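Long-range contacts in alpha-Amylase (Thermotoga maritima, PDB 2B5D), which belongs to glycosyl hydrolase family 57, whose members are built on a distorted barrel of parallel beta strands wrapped by helices: residues Leu9-Pro14 against Leu53-Thr58; Cys142-Ala147 against Ile163-Lys168; Arg259-Asp264 against Arg284-Ile289. All coordinates share one frame; numbering follows the deposited sequence.

Contact 1: residues Leu9-Pro14 against Leu53-Thr58; sequences LHAHLP and LTMSIT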
loop_
_atom_site.group_PDB
_atom_site.type_symbol
_atom_site.label_atom_id
_atom_site.label_comp_id
_atom_site.label_asym_id
_atom_site.label_seq_id
_atom_site.Cartn_x
_atom_site.Cartn_y
_atom_site.Cartn_z
ATOM N N LEU A 9 14.740 6.121 -35.006
ATOM C CA LEU A 9 14.705 5.438 -33.717
ATOM C C LEU A 9 15.040 6.354 -32.562
ATOM O O LEU A 9 16.154 6.943 -32.500
ATOM C CB LEU A 9 15.747 4.310 -33.694
ATOM C CG LEU A 9 15.595 3.172 -34.707
ATOM C CD1 LEU A 9 16.642 2.075 -34.448
ATOM C CD2 LEU A 9 14.181 2.621 -34.737
ATOM N N HIS A 10 14.102 6.425 -31.621
ATOM C CA HIS A 10 14.303 7.124 -30.359
ATOM C C HIS A 10 14.836 6.175 -29.242
ATOM O O HIS A 10 14.100 5.276 -28.742
ATOM C CB HIS A 10 12.985 7.768 -29.909
ATOM C CG HIS A 10 13.091 8.519 -28.628
ATOM N ND1 HIS A 10 14.124 9.400 -28.365
ATOM C CD2 HIS A 10 12.268 8.571 -27.552
ATOM C CE1 HIS A 10 13.945 9.932 -27.169
ATOM N NE2 HIS A 10 12.812 9.467 -26.667
ATOM N N ALA A 11 16.105 6.376 -28.889
ATOM C CA ALA A 11 16.830 5.599 -27.864
ATOM C C ALA A 11 17.011 6.422 -26.591
ATOM O O ALA A 11 17.859 7.340 -26.492
ATOM C CB ALA A 11 18.198 5.100 -28.389
ATOM N N HIS A 12 16.166 6.114 -25.624
ATOM C CA HIS A 12 16.171 6.815 -24.361
ATOM C C HIS A 12 15.949 5.870 -23.184
ATOM O O HIS A 12 15.131 4.953 -23.272
ATOM C CB HIS A 12 15.042 7.845 -24.356
ATOM C CG HIS A 12 14.920 8.569 -23.055
ATOM N ND1 HIS A 12 13.813 8.471 -22.242
ATOM C CD2 HIS A 12 15.799 9.368 -22.400
ATOM C CE1 HIS A 12 13.993 9.218 -21.163
ATOM N NE2 HIS A 12 15.185 9.782 -21.243
ATOM N N LEU A 13 16.672 6.096 -22.093
ATOM C CA LEU A 13 16.311 5.593 -20.773
ATOM C C LEU A 13 16.526 6.690 -19.753
ATOM O O LEU A 13 17.451 7.511 -19.923
ATOM C CB LEU A 13 17.106 4.330 -20.408
ATOM C CG LEU A 13 16.717 3.075 -21.228
ATOM C CD1 LEU A 13 17.727 1.932 -21.105
ATOM C CD2 LEU A 13 15.299 2.635 -20.826
ATOM N N PRO A 14 15.653 6.742 -18.719
ATOM C CA PRO A 14 15.842 7.671 -17.596
ATOM C C PRO A 14 17.210 7.440 -16.899
ATOM O O PRO A 14 17.817 6.347 -17.001
ATOM C CB PRO A 14 14.696 7.358 -16.654
ATOM C CG PRO A 14 14.066 5.986 -17.176
ATOM C CD PRO A 14 14.451 5.878 -18.588
ATOM N N LEU A 53 20.095 5.719 -41.458
ATOM C CA LEU A 53 19.249 5.733 -40.262
ATOM C C LEU A 53 19.582 6.927 -39.391
ATOM O O LEU A 53 20.755 7.286 -39.214
ATOM C CB LEU A 53 19.411 4.414 -39.475
ATOM C CG LEU A 53 18.766 4.267 -38.095
ATOM C CD1 LEU A 53 17.287 4.032 -38.225
ATOM C CD2 LEU A 53 19.454 3.184 -37.205
ATOM N N THR A 54 18.528 7.548 -38.884
ATOM C CA THR A 54 18.613 8.600 -37.901
ATOM C C THR A 54 18.125 8.123 -36.535
ATOM O O THR A 54 17.133 7.423 -36.429
ATOM C CB THR A 54 17.786 9.826 -38.353
ATOM O OG1 THR A 54 17.994 10.040 -39.763
ATOM C CG2 THR A 54 18.178 11.074 -37.578
ATOM N N MET A 55 18.827 8.506 -35.480
ATOM C CA MET A 55 18.414 8.123 -34.138
ATOM C C MET A 55 18.808 9.194 -33.124
ATOM O O MET A 55 19.692 9.970 -33.355
ATOM C CB MET A 55 19.001 6.746 -33.738
ATOM C CG MET A 55 20.492 6.736 -33.599
ATOM S SD MET A 55 21.211 5.125 -33.219
ATOM C CE MET A 55 20.608 4.780 -31.549
ATOM N N SER A 56 18.080 9.231 -32.025
ATOM C CA SER A 56 18.449 9.968 -30.832
ATOM C C SER A 56 19.188 9.011 -29.930
ATOM O O SER A 56 18.893 7.798 -29.907
ATOM C CB SER A 56 17.181 10.436 -30.106
ATOM O OG SER A 56 16.475 9.316 -29.589
ATOM N N ILE A 57 20.185 9.540 -29.223
ATOM C CA ILE A 57 20.708 8.911 -28.027
ATOM C C ILE A 57 20.659 10.018 -27.002
ATOM O O ILE A 57 21.440 10.988 -27.087
ATOM C CB ILE A 57 22.120 8.358 -28.220
ATOM C CG1 ILE A 57 22.134 7.454 -29.463
ATOM C CG2 ILE A 57 22.552 7.577 -26.954
ATOM C CD1 ILE A 57 23.460 6.794 -29.751
ATOM N N THR A 58 19.704 9.909 -26.070
ATOM C CA THR A 58 19.411 11.033 -25.178
ATOM C C THR A 58 20.580 11.237 -24.221
ATOM O O THR A 58 21.424 10.329 -24.070
ATOM C CB THR A 58 18.098 10.856 -24.462
ATOM O OG1 THR A 58 18.236 9.772 -23.531
ATOM C CG2 THR A 58 16.990 10.550 -25.495
#

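Contact 2: residues Cys142-Ala147 against Ile163-Lys168; sequences CNATHA and ITVGVK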
loop_
_atom_site.group_PDB
_atom_site.type_symbol
_atom_site.label_atom_id
_atom_site.label_comp_id
_atom_site.label_asym_id
_atom_site.label_seq_id
_atom_site.Cartn_x
_atom_site.Cartn_y
_atom_site.Cartn_z
ATOM N N CYS A 142 18.833 15.294 -27.454
ATOM C CA CYS A 142 17.520 15.486 -26.881
ATOM C C CYS A 142 17.666 16.507 -25.764
ATOM O O CYS A 142 18.763 16.753 -25.330
ATOM C CB CYS A 142 17.007 14.101 -26.367
ATOM S SG CYS A 142 15.381 14.183 -25.653
ATOM N N ASN A 143 16.592 17.124 -25.280
ATOM C CA ASN A 143 16.771 17.980 -24.118
ATOM C C ASN A 143 17.372 17.210 -22.917
ATOM O O ASN A 143 17.292 15.949 -22.880
ATOM C CB ASN A 143 15.515 18.789 -23.750
ATOM C CG ASN A 143 14.217 18.001 -23.822
ATOM O OD1 ASN A 143 13.845 17.461 -24.854
ATOM N ND2 ASN A 143 13.459 18.055 -22.755
ATOM N N ALA A 144 17.985 17.913 -21.945
ATOM C CA ALA A 144 19.039 17.274 -21.110
ATOM C C ALA A 144 18.447 16.094 -20.326
ATOM O O ALA A 144 19.108 15.087 -20.064
ATOM C CB ALA A 144 19.642 18.289 -20.113
ATOM N N THR A 145 17.197 16.254 -19.938
ATOM C CA THR A 145 16.633 15.305 -19.039
ATOM C C THR A 145 15.337 14.682 -19.587
ATOM O O THR A 145 14.655 13.991 -18.844
ATOM C CB THR A 145 16.575 15.979 -17.653
ATOM O OG1 THR A 145 17.386 15.243 -16.740
ATOM C CG2 THR A 145 15.254 16.273 -17.138
ATOM N N HIS A 146 15.003 14.957 -20.865
ATOM C CA HIS A 146 13.805 14.419 -21.527
ATOM C C HIS A 146 12.596 14.945 -20.769
ATOM O O HIS A 146 11.582 14.250 -20.591
ATOM C CB HIS A 146 13.857 12.892 -21.543
ATOM C CG HIS A 146 13.002 12.232 -22.585
ATOM N ND1 HIS A 146 11.680 11.882 -22.354
ATOM C CD2 HIS A 146 13.305 11.766 -23.825
ATOM C CE1 HIS A 146 11.198 11.283 -23.430
ATOM N NE2 HIS A 146 12.167 11.189 -24.331
ATOM N N ALA A 147 12.719 16.171 -20.282
ATOM C CA ALA A 147 11.559 16.866 -19.753
ATOM C C ALA A 147 10.601 17.228 -20.885
ATOM O O ALA A 147 11.020 17.507 -22.006
ATOM C CB ALA A 147 12.004 18.171 -18.972
ATOM N N ILE A 163 17.694 22.490 -23.172
ATOM C CA ILE A 163 18.300 22.347 -24.540
ATOM C C ILE A 163 19.812 22.429 -24.558
ATOM O O ILE A 163 20.486 21.525 -25.126
ATOM C CB ILE A 163 17.730 23.429 -25.526
ATOM C CG1 ILE A 163 16.244 23.130 -25.803
ATOM C CG2 ILE A 163 18.545 23.474 -26.816
ATOM C CD1 ILE A 163 15.404 24.351 -25.920
ATOM N N THR A 164 20.366 23.523 -23.968
ATOM C CA THR A 164 21.810 23.727 -23.999
ATOM C C THR A 164 22.592 22.652 -23.348
ATOM O O THR A 164 23.683 22.267 -23.834
ATOM C CB THR A 164 22.230 25.089 -23.293
ATOM O OG1 THR A 164 21.599 26.177 -23.969
ATOM C CG2 THR A 164 23.689 25.269 -23.322
ATOM N N VAL A 165 22.097 22.190 -22.191
ATOM C CA VAL A 165 22.776 21.110 -21.500
ATOM C C VAL A 165 22.834 19.823 -22.332
ATOM O O VAL A 165 23.901 19.201 -22.434
ATOM C CB VAL A 165 22.274 20.936 -20.038
ATOM C CG1 VAL A 165 22.912 19.695 -19.369
ATOM C CG2 VAL A 165 22.633 22.205 -19.208
ATOM N N GLY A 166 21.720 19.468 -22.982
ATOM C CA GLY A 166 21.726 18.364 -23.935
ATOM C C GLY A 166 22.738 18.530 -25.050
ATOM O O GLY A 166 23.499 17.591 -25.370
ATOM N N VAL A 167 22.733 19.734 -25.656
ATOM C CA VAL A 167 23.627 20.043 -26.785
ATOM C C VAL A 167 25.084 19.875 -26.377
ATOM O O VAL A 167 25.842 19.149 -27.039
ATOM C CB VAL A 167 23.322 21.477 -27.381
ATOM C CG1 VAL A 167 24.392 21.911 -28.340
ATOM C CG2 VAL A 167 21.878 21.492 -28.075
ATOM N N LYS A 168 25.465 20.508 -25.261
ATOM C CA LYS A 168 26.827 20.388 -24.731
ATOM C C LYS A 168 27.166 18.968 -24.338
ATOM O O LYS A 168 28.296 18.486 -24.610
ATOM C CB LYS A 168 27.033 21.315 -23.549
ATOM C CG LYS A 168 27.153 22.791 -23.911
ATOM C CD LYS A 168 27.828 23.576 -22.778
ATOM C CE LYS A 168 27.520 25.096 -22.863
ATOM N NZ LYS A 168 27.554 25.635 -24.274
#

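Contact 3: residues Arg259-Asp264 against Arg284-Ile289; sequences REFYRD and RINTGI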
loop_
_atom_site.group_PDB
_atom_site.type_symbol
_atom_site.label_atom_id
_atom_site.label_comp_id
_atom_site.label_asym_id
_atom_site.label_seq_id
_atom_site.Cartn_x
_atom_site.Cartn_y
_atom_site.Cartn_z
ATOM N N ARG A 259 8.691 -14.638 -31.083
ATOM C CA ARG A 259 9.047 -14.984 -29.716
ATOM C C ARG A 259 8.179 -14.239 -28.706
ATOM O O ARG A 259 8.020 -13.005 -28.781
ATOM C CB ARG A 259 10.532 -14.712 -29.528
ATOM C CG ARG A 259 11.197 -15.283 -28.297
ATOM C CD ARG A 259 11.634 -14.091 -27.513
ATOM N NE ARG A 259 13.005 -14.204 -27.089
ATOM C CZ ARG A 259 13.682 -13.215 -26.518
ATOM N NH1 ARG A 259 14.939 -13.395 -26.147
ATOM N NH2 ARG A 259 13.101 -12.045 -26.319
ATOM N N GLU A 260 7.610 -15.008 -27.777
ATOM C CA GLU A 260 6.750 -14.513 -26.706
ATOM C C GLU A 260 7.575 -13.831 -25.618
ATOM O O GLU A 260 8.535 -14.405 -25.105
ATOM C CB GLU A 260 5.949 -15.675 -26.125
ATOM C CG GLU A 260 5.149 -15.346 -24.877
ATOM C CD GLU A 260 4.063 -14.323 -25.135
ATOM O OE1 GLU A 260 4.130 -13.230 -24.540
ATOM O OE2 GLU A 260 3.151 -14.605 -25.948
ATOM N N PHE A 261 7.198 -12.604 -25.263
ATOM C CA PHE A 261 7.973 -11.811 -24.314
ATOM C C PHE A 261 7.791 -12.319 -22.883
ATOM O O PHE A 261 8.764 -12.457 -22.135
ATOM C CB PHE A 261 7.609 -10.327 -24.414
ATOM C CG PHE A 261 8.477 -9.434 -23.568
ATOM C CD1 PHE A 261 9.718 -9.018 -24.022
ATOM C CD2 PHE A 261 8.048 -9.012 -22.311
ATOM C CE1 PHE A 261 10.521 -8.209 -23.237
ATOM C CE2 PHE A 261 8.840 -8.205 -21.519
ATOM C CZ PHE A 261 10.073 -7.796 -21.977
ATOM N N TYR A 262 6.545 -12.633 -22.543
ATOM C CA TYR A 262 6.130 -12.936 -21.176
ATOM C C TYR A 262 6.157 -14.419 -20.821
ATOM O O TYR A 262 5.285 -14.907 -20.079
ATOM C CB TYR A 262 4.733 -12.355 -20.911
ATOM C CG TYR A 262 4.720 -10.863 -21.012
ATOM C CD1 TYR A 262 4.075 -10.226 -22.074
ATOM C CD2 TYR A 262 5.416 -10.084 -20.077
ATOM C CE1 TYR A 262 4.084 -8.841 -22.183
ATOM C CE2 TYR A 262 5.437 -8.699 -20.169
ATOM C CZ TYR A 262 4.765 -8.078 -21.220
ATOM O OH TYR A 262 4.777 -6.695 -21.309
ATOM N N ARG A 263 7.141 -15.124 -21.373
ATOM C CA ARG A 263 7.528 -16.446 -20.903
ATOM C C ARG A 263 9.028 -16.507 -20.839
ATOM O O ARG A 263 9.729 -16.222 -21.818
ATOM C CB ARG A 263 6.967 -17.565 -21.775
ATOM C CG ARG A 263 5.486 -17.814 -21.538
ATOM C CD ARG A 263 5.263 -18.686 -20.323
ATOM N NE ARG A 263 4.385 -19.757 -20.751
ATOM C CZ ARG A 263 4.693 -21.042 -20.776
ATOM N NH1 ARG A 263 3.799 -21.904 -21.255
ATOM N NH2 ARG A 263 5.860 -21.475 -20.319
ATOM N N ASP A 264 9.515 -16.878 -19.667
ATOM C CA ASP A 264 10.920 -16.762 -19.357
ATOM C C ASP A 264 11.218 -17.821 -18.311
ATOM O O ASP A 264 10.363 -18.130 -17.497
ATOM C CB ASP A 264 11.215 -15.340 -18.835
ATOM C CG ASP A 264 12.691 -15.023 -18.798
ATOM O OD1 ASP A 264 13.378 -15.519 -17.883
ATOM O OD2 ASP A 264 13.169 -14.252 -19.666
ATOM N N ARG A 284 10.810 -13.834 -8.458
ATOM C CA ARG A 284 10.927 -14.225 -9.870
ATOM C C ARG A 284 10.913 -12.998 -10.781
ATOM O O ARG A 284 10.036 -12.128 -10.658
ATOM C CB ARG A 284 9.757 -15.136 -10.280
ATOM C CG ARG A 284 9.505 -16.351 -9.399
ATOM C CD ARG A 284 10.417 -17.468 -9.782
ATOM N NE ARG A 284 9.888 -18.785 -9.439
ATOM C CZ ARG A 284 10.334 -19.917 -9.972
ATOM N NH1 ARG A 284 11.299 -19.890 -10.879
ATOM N NH2 ARG A 284 9.815 -21.078 -9.607
ATOM N N ILE A 285 11.882 -12.938 -11.690
ATOM C CA ILE A 285 11.961 -11.878 -12.702
ATOM C C ILE A 285 12.413 -12.496 -14.022
ATOM O O ILE A 285 12.744 -13.684 -14.059
ATOM C CB ILE A 285 12.969 -10.759 -12.310
ATOM C CG1 ILE A 285 14.389 -11.330 -12.177
ATOM C CG2 ILE A 285 12.493 -9.978 -11.061
ATOM C CD1 ILE A 285 15.459 -10.278 -12.100
ATOM N N ASN A 286 12.430 -11.681 -15.085
ATOM C CA ASN A 286 12.905 -12.099 -16.415
ATOM C C ASN A 286 14.420 -12.248 -16.454
ATOM O O ASN A 286 15.156 -11.472 -15.824
ATOM C CB ASN A 286 12.426 -11.134 -17.518
ATOM C CG ASN A 286 10.957 -11.361 -17.920
ATOM O OD1 ASN A 286 10.282 -10.449 -18.387
ATOM N ND2 ASN A 286 10.468 -12.576 -17.743
ATOM N N THR A 287 14.869 -13.263 -17.189
ATOM C CA THR A 287 16.289 -13.595 -17.310
ATOM C C THR A 287 16.838 -13.164 -18.666
ATOM O O THR A 287 18.022 -12.839 -18.801
ATOM C CB THR A 287 16.540 -15.132 -17.134
ATOM O OG1 THR A 287 15.825 -15.861 -18.139
ATOM C CG2 THR A 287 16.084 -15.622 -15.772
ATOM N N GLY A 288 15.976 -13.196 -19.679
ATOM C CA GLY A 288 16.409 -12.889 -21.034
ATOM C C GLY A 288 16.484 -14.113 -21.914
ATOM O O GLY A 288 16.605 -14.015 -23.137
ATOM N N ILE A 289 16.429 -15.281 -21.291
ATOM C CA ILE A 289 16.300 -16.503 -22.061
ATOM C C ILE A 289 14.886 -17.079 -22.000
ATOM O O ILE A 289 14.390 -17.493 -20.938
ATOM C CB ILE A 289 17.496 -17.539 -21.897
ATOM C CG1 ILE A 289 17.020 -18.990 -22.144
ATOM C CG2 ILE A 289 18.378 -17.304 -20.631
ATOM C CD1 ILE A 289 16.717 -19.736 -20.947
#

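Contact 1: residues Leu9-Pro14 against Leu53-Thr58
Ser56 OG is held by two consecutive residues of the neighbouring strand: it lies at the edge of the His10 ring, 2.7 Å from His10 ND1, and takes a hydrogen bond from Ala11 N at 3.0 Å. Either partner of the first bond could supply its proton. The short side chain of serine, its hydroxyl between its own backbone N and carbonyl carbon (chi1 67°), puts OG where it meets both the ring nitrogen and that backbone N. Ala11 N shares its hydrogen with Ser56 O, a longer bond of 3.3 Å in which the donor lies well above the carbonyl plane. The rest of the ladder is regular: Leu9 N to Thr54 O, Ser56 N to Leu9 O, and Thr58 N to Ala11 O at 3.2 Å. On the other face of the sheet the contact is apolar. Leu9 CG meets Leu53 CD1 at 4.0 Å, the two side chains crossing at about a right angle, while the Met55 chain bends at chi3 (-67°) and brings CE to 4.0 Å from Ala11 CB, an apolar contact of methyl on methyl. Leu41 and Phe45 of helix 27-47 cover this greasy face, and on the face that carries His10 and Ser56, Trp182 stacks on the His10 ring. Two adjacent parallel strands joined through a covering helix form a beta-alpha-beta crossover, the building unit of the barrel in this family.

Contact 2: residues Cys142-Ala147 against Ile163-Lys168
Ala144 and Val165 meet inside a beta-alpha unit of the barrel, where the loop that follows strand 137-142 turns back against helix 156-174, the next helix of the chain. Ala144 CB points at the helix and touches Val165 CG1 at 3.6 Å, with Gly166 N almost as near, 3.7 Å from the same methyl. Val165 CG1 is anti to its backbone N (chi1 174°), which carries that branch to the alanine. Phe457 of helix 443-458 packs on both Ala144 and Val165 and so covers the apolar pair. Beside them the backbones come very close: the CA atoms of Ala144 and Gly166 are 4.0 Å apart, and Cys142 O lies 3.6 Å from Gly166 CA. Glycine suits this point of the helix because it has no side chain to hold the carbonyl oxygen off, and alanine suits the loop because its single methyl can touch Val165 CG1 and Gly166 N while the backbones stay this close.

The loop keeps its own shape. Asn143 to His146 form a type I beta turn, closed by His146 N to Asn143 O at 3.2 Å. Asn143 ND2 then reaches past the turn to Ala147 O, 2.6 Å away; the acceptor lies nearly in the amide plane, and the N-H meets a lone pair in the plane of the carbonyl. Gln162, one residue before segment 163-168, accepts from Thr145 N through its OE1, while Ile163 directs its side chain to helix 192-198. No hydrogen bond joins the two segments themselves, so their fit rests on small groups in van der Waals contact, and the polar groups of the turn find partners within the loop or in other parts of the fold, such as His10 and Ser462.

Contact 3: residues Arg259-Asp264 against Arg284-Ile289
Asp264 and the backbone of Thr287 and Gly288 make the tight part of this contact. The carboxylate of Asp264, its CG anti to the backbone N (chi1 -166°), is thrust into the bend of the other loop. Thr287 N donates to Asp264 OD1 at 2.8 Å, coming from above the carboxylate plane, and Gly288 N gives a straighter bond to the syn lone pair of Asp264 OD2 at 3.0 Å, with an N-H...O angle of 162°. The Thr287 hydroxyl also donates to OD1, and it accepts from Ile289 N at 3.3 Å to close an ST turn. Asn286 ND2 lies against Asp264 CB, 3.1 Å away. Gly288 has a positive phi (107°), a backbone shape that glycine adopts readily. An acidic side chain suits this cluster of N-H and hydroxyl donors, which would be expected to stabilise its negative charge.

The other end of Asn286 is looser. Its OD1 lies 4.1 Å from Phe261 CE2, ring and amide planes nearly perpendicular, and both residues are partly open to solvent. Arg259 NH1 passes 3.5 Å from Gly288 O at an angle too poor for a hydrogen bond; it bonds instead to Tyr106 OH.

Asp264 OD1 also accepts from Gly266 N, which makes Asp264 the N-cap of helix 265-268. Around it, Thr287 and Ile289 pack on Ile265 of that short helix and on Leu84 and Leu81 of helix 68-91.

Overall arrangement
From the N terminus, the three contacts follow in series, none nested or crossing. Contact 1 closes the loop that runs out from strand 3-11 through helix 27-47 and back to strand 53-57, near the centre of the chain. Contact 2 closes the shorter link from strand 137-142 to helix 156-174, and the two touch: His10 NE2 makes a probable hydrogen bond to His146 NE2, and Thr58 packs on Cys142, tying neighbouring strand ends together. Contact 3 closes a loop holding the short helices 265-268 and 271-274, within the long connection from strand 233-236 to helix 309-338. It lies across the chain's centre from contact 2, their centres about 34 Å apart, and touches neither other contact.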